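Local coordinates for copper-containing nitrite reductase (Hyphomicrobium denitrificans 1NES1, PDB 6TFO), which probably reduces nitrite to nitric oxide as a copper-dependent, homotrimeric enzyme that takes its electrons from a cytochrome c, at residues 140-148 / 176-185; 147-158 / 191-201. All blocks are in the same frame, centred on the assembly; numbering follows the deposited sequence.

Contact 1. Residues 140-148 / 176-185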
ATOM      1  N   GLU C 140       4.617  29.288 -30.618  1.00 82.08           N
ATOM      2  CA  GLU C 140       5.275  29.153 -29.289  1.00 81.82           C
ATOM      3  C   GLU C 140       4.322  29.722 -28.240  1.00 74.32           C
ATOM      4  O   GLU C 140       3.642  30.698 -28.553  1.00 80.47           O
ATOM      5  CB  GLU C 140       6.643  29.838 -29.241  1.00 91.53           C
ATOM      6  CG  GLU C 140       7.672  28.979 -28.543  1.00 97.15           C
ATOM      7  CD  GLU C 140       9.067  29.568 -28.483  1.00 99.89           C
ATOM      8  OE1 GLU C 140       9.467  30.259 -29.442  1.00 95.36           O
ATOM      9  OE2 GLU C 140       9.751  29.315 -27.476  1.00106.20           O
ATOM     10  N   MET C 141       4.252  29.111 -27.062  1.00 65.46           N
ATOM     11  CA  MET C 141       3.364  29.583 -25.973  1.00 67.97           C
ATOM     12  C   MET C 141       3.920  30.887 -25.409  1.00 65.11           C
ATOM     13  O   MET C 141       5.053  30.915 -24.961  1.00 70.50           O
ATOM     14  CB  MET C 141       3.246  28.539 -24.857  1.00 79.07           C
ATOM     15  CG  MET C 141       1.955  27.738 -24.935  1.00 84.59           C
ATOM     16  SD  MET C 141       0.496  28.794 -24.688  1.00 95.35           S
ATOM     17  CE  MET C 141       0.361  28.736 -22.898  1.00 89.11           C
ATOM     18  N   PRO C 142       3.176  32.015 -25.431  1.00 60.86           N
ATOM     19  CA  PRO C 142       3.644  33.237 -24.774  1.00 58.49           C
ATOM     20  C   PRO C 142       4.151  32.954 -23.350  1.00 48.49           C
ATOM     21  O   PRO C 142       3.480  32.343 -22.610  1.00 44.32           O
ATOM     22  CB  PRO C 142       2.430  34.186 -24.764  1.00 58.60           C
ATOM     23  CG  PRO C 142       1.287  33.426 -25.442  1.00 59.36           C
ATOM     24  CD  PRO C 142       1.880  32.196 -26.099  1.00 58.04           C
ATOM     25  N   SER C 143       5.353  33.396 -23.019  1.00 51.46           N
ATOM     26  CA  SER C 143       6.002  33.106 -21.719  1.00 56.08           C
ATOM     27  C   SER C 143       5.301  33.893 -20.609  1.00 57.97           C
ATOM     28  O   SER C 143       4.645  34.883 -20.894  1.00 61.83           O
ATOM     29  CB  SER C 143       7.480  33.378 -21.760  1.00 56.55           C
ATOM     30  OG  SER C 143       7.728  34.760 -21.694  1.00 63.33           O
ATOM     31  N   THR C 144       5.458  33.426 -19.379  1.00 59.33           N
ATOM     32  CA  THR C 144       4.808  33.913 -18.141  1.00 53.97           C
ATOM     33  C   THR C 144       5.855  34.584 -17.260  1.00 53.54           C
ATOM     34  O   THR C 144       5.496  35.539 -16.559  1.00 58.28           O
ATOM     35  CB  THR C 144       4.212  32.698 -17.420  1.00 52.40           C
ATOM     36  OG1 THR C 144       2.943  32.539 -18.039  1.00 52.93           O
ATOM     37  CG2 THR C 144       4.086  32.816 -15.914  1.00 54.38           C
ATOM     38  N   ALA C 145       7.097  34.070 -17.286  1.00 54.66           N
ATOM     39  CA  ALA C 145       8.232  34.492 -16.432  1.00 48.51           C
ATOM     40  C   ALA C 145       9.341  35.099 -17.296  1.00 50.31           C
ATOM     41  O   ALA C 145       9.262  34.971 -18.553  1.00 51.91           O
ATOM     42  CB  ALA C 145       8.720  33.311 -15.643  1.00 46.67           C
ATOM     43  N   ALA C 146      10.325  35.736 -16.650  1.00 48.26           N
ATOM     44  CA  ALA C 146      11.510  36.354 -17.291  1.00 50.75           C
ATOM     45  C   ALA C 146      12.236  35.294 -18.123  1.00 55.64           C
ATOM     46  O   ALA C 146      12.277  34.112 -17.677  1.00 60.37           O
ATOM     47  CB  ALA C 146      12.424  36.944 -16.249  1.00 51.85           C
ATOM     48  N   ASP C 147      12.745  35.680 -19.299  1.00 57.36           N
ATOM     49  CA  ASP C 147      13.728  34.875 -20.075  1.00 54.09           C
ATOM     50  C   ASP C 147      15.057  34.928 -19.316  1.00 52.69           C
ATOM     51  O   ASP C 147      15.631  36.025 -19.261  1.00 54.02           O
ATOM     52  CB  ASP C 147      13.852  35.382 -21.513  1.00 54.41           C
ATOM     53  CG  ASP C 147      15.096  34.886 -22.231  1.00 54.81           C
ATOM     54  OD1 ASP C 147      15.587  33.804 -21.879  1.00 53.39           O
ATOM     55  OD2 ASP C 147      15.567  35.588 -23.124  1.00 59.24           O
ATOM     56  N   ILE C 148      15.509  33.801 -18.743  1.00 53.70           N
ATOM     57  CA  ILE C 148      16.763  33.714 -17.928  1.00 50.11           C
ATOM     58  C   ILE C 148      17.903  33.062 -18.740  1.00 48.46           C
ATOM     59  O   ILE C 148      19.009  32.855 -18.183  1.00 51.77           O
ATOM     60  CB  ILE C 148      16.501  32.995 -16.585  1.00 48.02           C
ATOM     61  CG1 ILE C 148      15.783  31.648 -16.729  1.00 45.30           C
ATOM     62  CG2 ILE C 148      15.754  33.927 -15.645  1.00 47.56           C
ATOM     63  CD1 ILE C 148      16.600  30.555 -17.361  1.00 47.34           C
ATOM     64  N   LEU C 176      14.761  35.011  -8.985  1.00 45.04           N
ATOM     65  CA  LEU C 176      13.629  35.394  -9.868  1.00 48.48           C
ATOM     66  C   LEU C 176      13.066  34.157 -10.566  1.00 53.15           C
ATOM     67  O   LEU C 176      13.817  33.189 -10.768  1.00 47.23           O
ATOM     68  CB  LEU C 176      14.085  36.457 -10.873  1.00 49.23           C
ATOM     69  CG  LEU C 176      14.689  35.937 -12.177  1.00 52.02           C
ATOM     70  CD1 LEU C 176      14.903  37.076 -13.160  1.00 50.49           C
ATOM     71  CD2 LEU C 176      16.004  35.224 -11.943  1.00 48.63           C
ATOM     72  N   LYS C 177      11.770  34.205 -10.880  1.00 55.16           N
ATOM     73  CA  LYS C 177      11.059  33.161 -11.650  1.00 58.30           C
ATOM     74  C   LYS C 177      11.505  33.291 -13.095  1.00 53.92           C
ATOM     75  O   LYS C 177      11.566  34.437 -13.597  1.00 55.72           O
ATOM     76  CB  LYS C 177       9.540  33.307 -11.557  1.00 64.58           C
ATOM     77  CG  LYS C 177       8.912  32.642 -10.344  1.00 76.67           C
ATOM     78  CD  LYS C 177       7.491  33.099 -10.088  1.00 86.58           C
ATOM     79  CE  LYS C 177       7.081  32.991  -8.633  1.00 91.90           C
ATOM     80  NZ  LYS C 177       5.875  33.806  -8.362  1.00100.25           N
ATOM     81  N   GLY C 178      11.781  32.149 -13.716  1.00 47.60           N
ATOM     82  CA  GLY C 178      12.245  32.060 -15.109  1.00 49.14           C
ATOM     83  C   GLY C 178      11.435  31.052 -15.878  1.00 45.41           C
ATOM     84  O   GLY C 178      10.822  30.190 -15.237  1.00 49.89           O
ATOM     85  N   GLN C 179      11.391  31.196 -17.201  1.00 43.14           N
ATOM     86  CA  GLN C 179      10.692  30.267 -18.114  1.00 47.72           C
ATOM     87  C   GLN C 179      11.602  29.051 -18.349  1.00 48.48           C
ATOM     88  O   GLN C 179      12.509  29.130 -19.201  1.00 49.15           O
ATOM     89  CB  GLN C 179      10.320  31.032 -19.385  1.00 47.83           C
ATOM     90  CG  GLN C 179       9.202  30.389 -20.182  1.00 48.05           C
ATOM     91  CD  GLN C 179       7.862  30.563 -19.502  1.00 51.69           C
ATOM     92  OE1 GLN C 179       7.579  31.598 -18.884  1.00 53.47           O
ATOM     93  NE2 GLN C 179       7.020  29.547 -19.598  1.00 47.22           N
ATOM     94  N   LEU C 180      11.395  27.983 -17.572  1.00 45.92           N
ATOM     95  CA  LEU C 180      12.171  26.714 -17.632  1.00 43.71           C
ATOM     96  C   LEU C 180      11.821  25.977 -18.932  1.00 47.70           C
ATOM     97  O   LEU C 180      12.729  25.432 -19.577  1.00 48.33           O
ATOM     98  CB  LEU C 180      11.848  25.873 -16.394  1.00 42.79           C
ATOM     99  CG  LEU C 180      12.340  24.422 -16.386  1.00 43.78           C
ATOM    100  CD1 LEU C 180      13.841  24.348 -16.622  1.00 45.89           C
ATOM    101  CD2 LEU C 180      11.997  23.746 -15.064  1.00 40.86           C
ATOM    102  N   ASP C 181      10.547  25.971 -19.312  1.00 47.56           N
ATOM    103  CA  ASP C 181      10.058  25.339 -20.565  1.00 48.27           C
ATOM    104  C   ASP C 181       8.869  26.173 -21.038  1.00 52.02           C
ATOM    105  O   ASP C 181       8.506  27.129 -20.326  1.00 55.56           O
ATOM    106  CB  ASP C 181       9.754  23.855 -20.307  1.00 51.67           C
ATOM    107  CG  ASP C 181       9.724  22.918 -21.504  1.00 46.70           C
ATOM    108  OD1 ASP C 181       9.577  23.409 -22.643  1.00 49.02           O
ATOM    109  OD2 ASP C 181       9.843  21.689 -21.270  1.00 42.53           O
ATOM    110  N   ASP C 182       8.303  25.813 -22.189  1.00 52.16           N
ATOM    111  CA  ASP C 182       7.173  26.428 -22.925  1.00 55.41           C
ATOM    112  C   ASP C 182       6.034  26.909 -21.995  1.00 59.60           C
ATOM    113  O   ASP C 182       5.526  28.047 -22.192  1.00 58.71           O
ATOM    114  CB  ASP C 182       6.723  25.358 -23.921  1.00 59.92           C
ATOM    115  CG  ASP C 182       5.974  25.846 -25.139  1.00 68.21           C
ATOM    116  OD1 ASP C 182       6.083  27.044 -25.478  1.00 71.95           O
ATOM    117  OD2 ASP C 182       5.270  25.015 -25.724  1.00 74.23           O
ATOM    118  N   LYS C 183       5.593  26.061 -21.058  1.00 60.31           N
ATOM    119  CA  LYS C 183       4.437  26.325 -20.144  1.00 59.78           C
ATOM    120  C   LYS C 183       4.816  26.016 -18.693  1.00 56.08           C
ATOM    121  O   LYS C 183       3.910  25.734 -17.870  1.00 52.17           O
ATOM    122  CB  LYS C 183       3.234  25.444 -20.489  1.00 67.88           C
ATOM    123  CG  LYS C 183       2.691  25.564 -21.906  1.00 77.61           C
ATOM    124  CD  LYS C 183       1.788  24.397 -22.278  1.00 82.19           C
ATOM    125  CE  LYS C 183       1.359  24.422 -23.730  1.00 84.68           C
ATOM    126  NZ  LYS C 183       0.043  23.766 -23.899  1.00 86.18           N
ATOM    127  N   THR C 184       6.110  26.048 -18.373  1.00 50.12           N
ATOM    128  CA  THR C 184       6.603  25.647 -17.031  1.00 48.22           C
ATOM    129  C   THR C 184       7.642  26.654 -16.549  1.00 48.97           C
ATOM    130  O   THR C 184       8.468  27.120 -17.354  1.00 50.21           O
ATOM    131  CB  THR C 184       6.985  24.157 -16.965  1.00 46.47           C
ATOM    132  OG1 THR C 184       8.197  23.955 -16.249  1.00 51.42           O
ATOM    133  CG2 THR C 184       7.074  23.500 -18.319  1.00 42.55           C
ATOM    134  N   THR C 185       7.529  27.021 -15.273  1.00 49.94           N
ATOM    135  CA  THR C 185       8.368  28.053 -14.616  1.00 50.26           C
ATOM    136  C   THR C 185       9.116  27.395 -13.457  1.00 48.43           C
ATOM    137  O   THR C 185       8.860  26.215 -13.176  1.00 47.80           O
ATOM    138  CB  THR C 185       7.516  29.265 -14.225  1.00 48.59           C
ATOM    139  OG1 THR C 185       6.629  28.876 -13.181  1.00 45.59           O
ATOM    140  CG2 THR C 185       6.724  29.815 -15.392  1.00 48.73           C
TER
HETATM  141  O   HOH W   1       4.419  29.688 -18.421  1.00 35.01           O
HETATM  142  O   HOH W   2      10.508  36.712 -13.625  1.00 44.49           O
HETATM  143  O   HOH W   3      14.438  31.510 -19.818  1.00 44.38           O

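Contact 2. Residues 147-158 / 191-201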
ATOM      1  N   ASP C 147      12.745  35.680 -19.299  1.00 57.36           N
ATOM      2  CA  ASP C 147      13.728  34.875 -20.075  1.00 54.09           C
ATOM      3  C   ASP C 147      15.057  34.928 -19.316  1.00 52.69           C
ATOM      4  O   ASP C 147      15.631  36.025 -19.261  1.00 54.02           O
ATOM      5  CB  ASP C 147      13.852  35.382 -21.513  1.00 54.41           C
ATOM      6  CG  ASP C 147      15.096  34.886 -22.231  1.00 54.81           C
ATOM      7  OD1 ASP C 147      15.587  33.804 -21.879  1.00 53.39           O
ATOM      8  OD2 ASP C 147      15.567  35.588 -23.124  1.00 59.24           O
ATOM      9  N   ILE C 148      15.509  33.801 -18.743  1.00 53.70           N
ATOM     10  CA  ILE C 148      16.763  33.714 -17.928  1.00 50.11           C
ATOM     11  C   ILE C 148      17.903  33.062 -18.740  1.00 48.46           C
ATOM     12  O   ILE C 148      19.009  32.855 -18.183  1.00 51.77           O
ATOM     13  CB  ILE C 148      16.501  32.995 -16.585  1.00 48.02           C
ATOM     14  CG1 ILE C 148      15.783  31.648 -16.729  1.00 45.30           C
ATOM     15  CG2 ILE C 148      15.754  33.927 -15.645  1.00 47.56           C
ATOM     16  CD1 ILE C 148      16.600  30.555 -17.361  1.00 47.34           C
ATOM     17  N   THR C 149      17.669  32.754 -20.012  1.00 48.16           N
ATOM     18  CA  THR C 149      18.672  32.131 -20.907  1.00 47.85           C
ATOM     19  C   THR C 149      19.690  33.192 -21.349  1.00 47.10           C
ATOM     20  O   THR C 149      19.287  34.177 -22.009  1.00 50.53           O
ATOM     21  CB  THR C 149      17.987  31.461 -22.100  1.00 49.53           C
ATOM     22  OG1 THR C 149      17.248  30.355 -21.573  1.00 50.33           O
ATOM     23  CG2 THR C 149      18.959  31.007 -23.169  1.00 49.57           C
ATOM     24  N   ARG C 150      20.959  32.981 -20.998  1.00 47.06           N
ATOM     25  CA  ARG C 150      22.132  33.684 -21.576  1.00 47.65           C
ATOM     26  C   ARG C 150      22.242  33.395 -23.077  1.00 48.31           C
ATOM     27  O   ARG C 150      22.375  32.219 -23.460  1.00 42.92           O
ATOM     28  CB  ARG C 150      23.404  33.206 -20.886  1.00 48.87           C
ATOM     29  CG  ARG C 150      24.678  33.871 -21.397  1.00 53.44           C
ATOM     30  CD  ARG C 150      24.768  35.321 -20.990  1.00 49.39           C
ATOM     31  NE  ARG C 150      24.819  35.463 -19.544  1.00 48.76           N
ATOM     32  CZ  ARG C 150      24.677  36.610 -18.903  1.00 47.50           C
ATOM     33  NH1 ARG C 150      24.468  37.722 -19.581  1.00 48.27           N
ATOM     34  NH2 ARG C 150      24.723  36.645 -17.585  1.00 48.71           N
ATOM     35  N   ASP C 151      22.215  34.423 -23.918  1.00 53.15           N
ATOM     36  CA  ASP C 151      22.504  34.226 -25.359  1.00 56.38           C
ATOM     37  C   ASP C 151      23.924  33.671 -25.446  1.00 56.09           C
ATOM     38  O   ASP C 151      24.807  34.131 -24.724  1.00 51.54           O
ATOM     39  CB  ASP C 151      22.304  35.508 -26.166  1.00 56.84           C
ATOM     40  CG  ASP C 151      22.268  35.201 -27.648  1.00 63.84           C
ATOM     41  OD1 ASP C 151      23.359  35.045 -28.246  1.00 62.34           O
ATOM     42  OD2 ASP C 151      21.149  35.018 -28.169  1.00 64.47           O
ATOM     43  N   PRO C 152      24.206  32.650 -26.285  1.00 53.27           N
ATOM     44  CA  PRO C 152      25.559  32.090 -26.359  1.00 54.20           C
ATOM     45  C   PRO C 152      26.583  33.043 -27.012  1.00 51.24           C
ATOM     46  O   PRO C 152      27.765  32.835 -26.858  1.00 49.35           O
ATOM     47  CB  PRO C 152      25.339  30.803 -27.164  1.00 55.57           C
ATOM     48  CG  PRO C 152      24.168  31.132 -28.062  1.00 57.66           C
ATOM     49  CD  PRO C 152      23.269  31.995 -27.205  1.00 54.80           C
ATOM     50  N   ALA C 153      26.104  34.084 -27.693  1.00 51.40           N
ATOM     51  CA  ALA C 153      26.915  35.156 -28.316  1.00 49.07           C
ATOM     52  C   ALA C 153      27.148  36.295 -27.324  1.00 43.03           C
ATOM     53  O   ALA C 153      27.907  37.174 -27.645  1.00 46.66           O
ATOM     54  CB  ALA C 153      26.234  35.650 -29.570  1.00 50.53           C
ATOM     55  N   ASP C 154      26.531  36.268 -26.149  1.00 48.35           N
ATOM     56  CA  ASP C 154      26.655  37.343 -25.128  1.00 48.38           C
ATOM     57  C   ASP C 154      27.912  37.078 -24.287  1.00 52.73           C
ATOM     58  O   ASP C 154      27.780  36.571 -23.139  1.00 48.39           O
ATOM     59  CB  ASP C 154      25.372  37.439 -24.297  1.00 52.74           C
ATOM     60  CG  ASP C 154      25.390  38.494 -23.206  1.00 52.90           C
ATOM     61  OD1 ASP C 154      26.343  39.304 -23.162  1.00 52.26           O
ATOM     62  OD2 ASP C 154      24.454  38.479 -22.391  1.00 52.98           O
ATOM     63  N   LEU C 155      29.087  37.416 -24.840  1.00 56.09           N
ATOM     64  CA  LEU C 155      30.387  37.460 -24.115  1.00 53.68           C
ATOM     65  C   LEU C 155      31.290  38.536 -24.721  1.00 55.26           C
ATOM     66  O   LEU C 155      31.160  38.870 -25.898  1.00 57.12           O
ATOM     67  CB  LEU C 155      31.065  36.084 -24.155  1.00 52.46           C
ATOM     68  CG  LEU C 155      31.714  35.667 -25.476  1.00 53.60           C
ATOM     69  CD1 LEU C 155      32.575  34.426 -25.275  1.00 54.37           C
ATOM     70  CD2 LEU C 155      30.674  35.442 -26.575  1.00 54.02           C
ATOM     71  N   PRO C 156      32.216  39.118 -23.929  1.00 56.99           N
ATOM     72  CA  PRO C 156      33.270  39.978 -24.469  1.00 59.75           C
ATOM     73  C   PRO C 156      34.169  39.219 -25.458  1.00 59.42           C
ATOM     74  O   PRO C 156      34.472  38.069 -25.190  1.00 50.85           O
ATOM     75  CB  PRO C 156      34.115  40.398 -23.252  1.00 60.11           C
ATOM     76  CG  PRO C 156      33.262  40.081 -22.044  1.00 62.77           C
ATOM     77  CD  PRO C 156      32.308  38.982 -22.470  1.00 58.03           C
ATOM     78  N   GLY C 157      34.589  39.881 -26.544  1.00 60.00           N
ATOM     79  CA  GLY C 157      35.580  39.361 -27.508  1.00 54.71           C
ATOM     80  C   GLY C 157      37.000  39.359 -26.947  1.00 52.11           C
ATOM     81  O   GLY C 157      37.219  39.776 -25.808  1.00 49.17           O
ATOM     82  N   PRO C 158      38.004  38.874 -27.723  1.00 56.07           N
ATOM     83  CA  PRO C 158      39.400  38.872 -27.271  1.00 53.12           C
ATOM     84  C   PRO C 158      39.799  40.249 -26.728  1.00 54.44           C
ATOM     85  O   PRO C 158      39.422  41.248 -27.327  1.00 51.61           O
ATOM     86  CB  PRO C 158      40.207  38.495 -28.522  1.00 51.79           C
ATOM     87  CG  PRO C 158      39.225  37.715 -29.388  1.00 57.66           C
ATOM     88  CD  PRO C 158      37.853  38.295 -29.074  1.00 57.77           C
ATOM     89  N   PHE C 191      23.514  35.100 -11.249  1.00 51.48           N
ATOM     90  CA  PHE C 191      24.346  36.315 -11.405  1.00 44.56           C
ATOM     91  C   PHE C 191      23.720  37.112 -12.561  1.00 45.24           C
ATOM     92  O   PHE C 191      23.666  36.589 -13.692  1.00 41.90           O
ATOM     93  CB  PHE C 191      25.801  35.895 -11.603  1.00 42.75           C
ATOM     94  CG  PHE C 191      26.425  35.122 -10.465  1.00 35.87           C
ATOM     95  CD1 PHE C 191      26.825  35.756  -9.309  1.00 39.91           C
ATOM     96  CD2 PHE C 191      26.690  33.774 -10.588  1.00 37.44           C
ATOM     97  CE1 PHE C 191      27.459  35.054  -8.294  1.00 45.17           C
ATOM     98  CE2 PHE C 191      27.322  33.063  -9.582  1.00 40.08           C
ATOM     99  CZ  PHE C 191      27.720  33.706  -8.436  1.00 43.07           C
ATOM    100  N   ASN C 192      23.145  38.280 -12.247  1.00 43.49           N
ATOM    101  CA  ASN C 192      22.687  39.293 -13.231  1.00 47.57           C
ATOM    102  C   ASN C 192      21.502  38.758 -14.035  1.00 47.80           C
ATOM    103  O   ASN C 192      21.343  39.152 -15.200  1.00 50.11           O
ATOM    104  CB  ASN C 192      23.867  39.760 -14.088  1.00 47.79           C
ATOM    105  CG  ASN C 192      24.820  40.590 -13.260  1.00 48.36           C
ATOM    106  OD1 ASN C 192      25.546  40.070 -12.419  1.00 50.38           O
ATOM    107  ND2 ASN C 192      24.732  41.899 -13.406  1.00 58.22           N
ATOM    108  N   GLY C 193      20.663  37.939 -13.404  1.00 53.42           N
ATOM    109  CA  GLY C 193      19.325  37.579 -13.921  1.00 52.08           C
ATOM    110  C   GLY C 193      19.365  36.632 -15.107  1.00 52.47           C
ATOM    111  O   GLY C 193      18.335  36.567 -15.806  1.00 52.00           O
ATOM    112  N   LYS C 194      20.483  35.925 -15.338  1.00 54.93           N
ATOM    113  CA  LYS C 194      20.626  34.988 -16.486  1.00 49.09           C
ATOM    114  C   LYS C 194      21.501  33.783 -16.113  1.00 43.06           C
ATOM    115  O   LYS C 194      22.245  33.845 -15.118  1.00 35.69           O
ATOM    116  CB  LYS C 194      21.158  35.752 -17.699  1.00 53.46           C
ATOM    117  CG  LYS C 194      20.096  36.209 -18.682  1.00 55.45           C
ATOM    118  CD  LYS C 194      20.294  37.621 -19.189  1.00 62.54           C
ATOM    119  CE  LYS C 194      19.686  37.857 -20.562  1.00 69.41           C
ATOM    120  NZ  LYS C 194      18.451  37.055 -20.790  1.00 68.53           N
ATOM    121  N   VAL C 195      21.373  32.704 -16.887  1.00 38.04           N
ATOM    122  CA  VAL C 195      22.073  31.409 -16.644  1.00 40.20           C
ATOM    123  C   VAL C 195      22.664  30.964 -17.972  1.00 42.63           C
ATOM    124  O   VAL C 195      21.914  30.786 -18.927  1.00 49.03           O
ATOM    125  CB  VAL C 195      21.133  30.326 -16.078  1.00 40.71           C
ATOM    126  CG1 VAL C 195      21.848  29.002 -15.847  1.00 44.77           C
ATOM    127  CG2 VAL C 195      20.469  30.785 -14.800  1.00 39.27           C
ATOM    128  N   PRO C 196      24.004  30.812 -18.086  1.00 38.77           N
ATOM    129  CA  PRO C 196      24.939  31.134 -17.003  1.00 42.32           C
ATOM    130  C   PRO C 196      25.113  32.638 -16.746  1.00 39.91           C
ATOM    131  O   PRO C 196      24.619  33.433 -17.512  1.00 38.25           O
ATOM    132  CB  PRO C 196      26.273  30.559 -17.504  1.00 44.72           C
ATOM    133  CG  PRO C 196      26.146  30.639 -19.017  1.00 44.16           C
ATOM    134  CD  PRO C 196      24.692  30.292 -19.274  1.00 42.69           C
ATOM    135  N   GLY C 197      25.824  32.976 -15.670  1.00 42.42           N
ATOM    136  CA  GLY C 197      26.191  34.355 -15.298  1.00 46.17           C
ATOM    137  C   GLY C 197      27.049  35.027 -16.373  1.00 48.94           C
ATOM    138  O   GLY C 197      27.368  34.421 -17.398  1.00 43.90           O
ATOM    139  N   PRO C 198      27.407  36.319 -16.199  1.00 49.27           N
ATOM    140  CA  PRO C 198      28.224  37.023 -17.185  1.00 51.22           C
ATOM    141  C   PRO C 198      29.527  36.267 -17.464  1.00 46.95           C
ATOM    142  O   PRO C 198      30.067  35.708 -16.530  1.00 52.04           O
ATOM    143  CB  PRO C 198      28.480  38.385 -16.525  1.00 51.11           C
ATOM    144  CG  PRO C 198      27.272  38.572 -15.634  1.00 53.69           C
ATOM    145  CD  PRO C 198      27.004  37.188 -15.085  1.00 49.13           C
ATOM    146  N   PHE C 199      29.952  36.229 -18.730  1.00 48.51           N
ATOM    147  CA  PHE C 199      31.298  35.761 -19.158  1.00 52.65           C
ATOM    148  C   PHE C 199      32.338  36.822 -18.752  1.00 46.43           C
ATOM    149  O   PHE C 199      32.302  37.936 -19.262  1.00 44.72           O
ATOM    150  CB  PHE C 199      31.331  35.478 -20.664  1.00 57.16           C
ATOM    151  CG  PHE C 199      32.561  34.745 -21.139  1.00 57.09           C
ATOM    152  CD1 PHE C 199      33.764  35.416 -21.322  1.00 54.65           C
ATOM    153  CD2 PHE C 199      32.509  33.384 -21.406  1.00 57.68           C
ATOM    154  CE1 PHE C 199      34.890  34.734 -21.760  1.00 56.40           C
ATOM    155  CE2 PHE C 199      33.636  32.707 -21.844  1.00 61.41           C
ATOM    156  CZ  PHE C 199      34.823  33.381 -22.021  1.00 58.25           C
ATOM    157  N   LEU C 200      33.200  36.486 -17.803  1.00 45.51           N
ATOM    158  CA  LEU C 200      34.267  37.386 -17.305  1.00 49.67           C
ATOM    159  C   LEU C 200      35.562  37.063 -18.061  1.00 54.97           C
ATOM    160  O   LEU C 200      35.938  35.875 -18.155  1.00 47.74           O
ATOM    161  CB  LEU C 200      34.420  37.194 -15.798  1.00 48.85           C
ATOM    162  CG  LEU C 200      33.129  37.323 -14.994  1.00 49.80           C
ATOM    163  CD1 LEU C 200      33.397  37.070 -13.514  1.00 51.78           C
ATOM    164  CD2 LEU C 200      32.499  38.697 -15.200  1.00 49.25           C
ATOM    165  N   ARG C 201      36.181  38.094 -18.631  1.00 58.77           N
ATOM    166  CA  ARG C 201      37.367  37.983 -19.523  1.00 51.93           C
ATOM    167  C   ARG C 201      38.410  38.986 -19.028  1.00 47.27           C
ATOM    168  O   ARG C 201      38.142  40.207 -19.057  1.00 46.11           O
ATOM    169  CB  ARG C 201      36.967  38.248 -20.978  1.00 51.65           C
ATOM    170  CG  ARG C 201      37.951  37.684 -21.990  1.00 53.19           C
ATOM    171  CD  ARG C 201      37.334  37.607 -23.372  1.00 54.27           C
ATOM    172  NE  ARG C 201      38.169  36.858 -24.313  1.00 50.56           N
ATOM    173  CZ  ARG C 201      37.726  36.254 -25.417  1.00 46.78           C
ATOM    174  NH1 ARG C 201      36.441  36.263 -25.734  1.00 43.99           N
ATOM    175  NH2 ARG C 201      38.578  35.614 -26.190  1.00 49.64           N
TER

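Contact 1. Residues 140-148 / 176-185
The flat amide of Gln179 faces the loop 140-148. Ser143 CB lies over one face, 3.6 Å from Gln179 CD, while Ala145 N comes to the OE1 edge almost straight along the carbonyl, 3.0 Å from Gln179 OE1. Thr144 N also binds Gln179 OE1, at 2.8 Å, but stands 43° above the plane, on the Ser143 side. At the other edge Gln179 NE2 donates to Asp181 O, which fixes the rotation of the amide, and to a water weakly linked to Thr144 OG1. The chain leaves the backbone with CG anti to N (chi1 -159°) and bends at the next bond (chi2 73°), folding the amide back beneath the loop; glutamine suits this place because one end accepts and the other donates.

The carboxylate of Asp182 does similar work further along: its OD1 takes Met141 N on the syn side at 3.2 Å. Met141 then crosses Lys183 at about a right angle, its CG 3.6 Å from Lys183 CE, so aliphatic parts meet while Lys183 NZ goes to Asp51 in a salt bridge.

The backbones of Ala146 and Gly178 meet in a single bridge, Gln179 N giving its hydrogen to Ala146 O at 3.1 Å. Gly178, having no side chain, lets Ile148 CG1 settle 3.9 Å from its CA, and small Ala145 lays its CB against the same strand. Ile148 CG2 and Leu176 CD2 extend this apolar patch.

At the turn Asp181-Thr184, of type I, the strand is widened by a classic beta bulge in which Leu180 and Asp181 lie opposite Thr184. The loop thus lies along the tip of the hairpin formed by strands 166-181 and 184-191, with Ile148 also resting on Tyr188 and Leu180 turned to Tyr328 and Leu330 of strand 328-331.

Contact 2. Residues 147-158 / 191-201
Pro196 O is gripped side-on by two nitrogens of Arg150, NE at 2.9 Å and NH2 at 3.2 Å, the oxygen lying close to the guanidinium plane. Arg150 belongs to the linker that leads into a cupredoxin domain, here laid over the segment between strands 184-191 and 200-203. Arginine suits the buried site because it has donors to spare: Arg150 NH1 forms a salt bridge with Asp154 OD2. Lys194 CB lies over one guanidinium face and Pro198 CA over the other, and bends at chi2 (70°) and chi3 (62°) curl the chain into this slot.

Alongside, Val195 N donates to Ile148 O and Arg150 N to Val195 O, a single bridge just before the cis peptide of Pro196. Gly193 adopts positive phi in the type I' turn Phe191-Lys194, where glycine fits easily. The ammonium of Lys194 bonds Thr149 O at 3.2 Å and, weakly, Asp147 O; its salt bridge to Asp147 OD2 is long, and that oxygen is also bonded to His342. Phe191, at the turn's start, packs near Cys263 and Met276, ligands of a copper.

Farther on, Arg201 NH1 bonds Pro156 O at 2.7 Å while the peptide between Gly157 and Pro158 lies flat over one guanidinium face; Glu294 and Glu283 take further salt bridges and probably balance its charge. Leu155 CD1 stands over the centre of the Phe199 ring, 3.9 Å from the centroid and 6° off the normal, a CH-pi contact.

Overall arrangement
From the N terminus, the chain completes the first cupredoxin unit, whose copper is held by His80, Cys117, His122 and Met127, and leaves strand 128-134 as a long linker. Residues 140-148 and then 147-158 run over the next unit before strand 166-181 begins. Contact 1 closes the loop back to the hairpin 166-181/184-191, and contact 2 closes a somewhat longer one to the segment entering strand 200-203. Because both partners follow in the same order, the two contacts cross rather than nest, sharing Asp147 and Ile148. Together they fasten the linker to strands from two different sheets of the second unit.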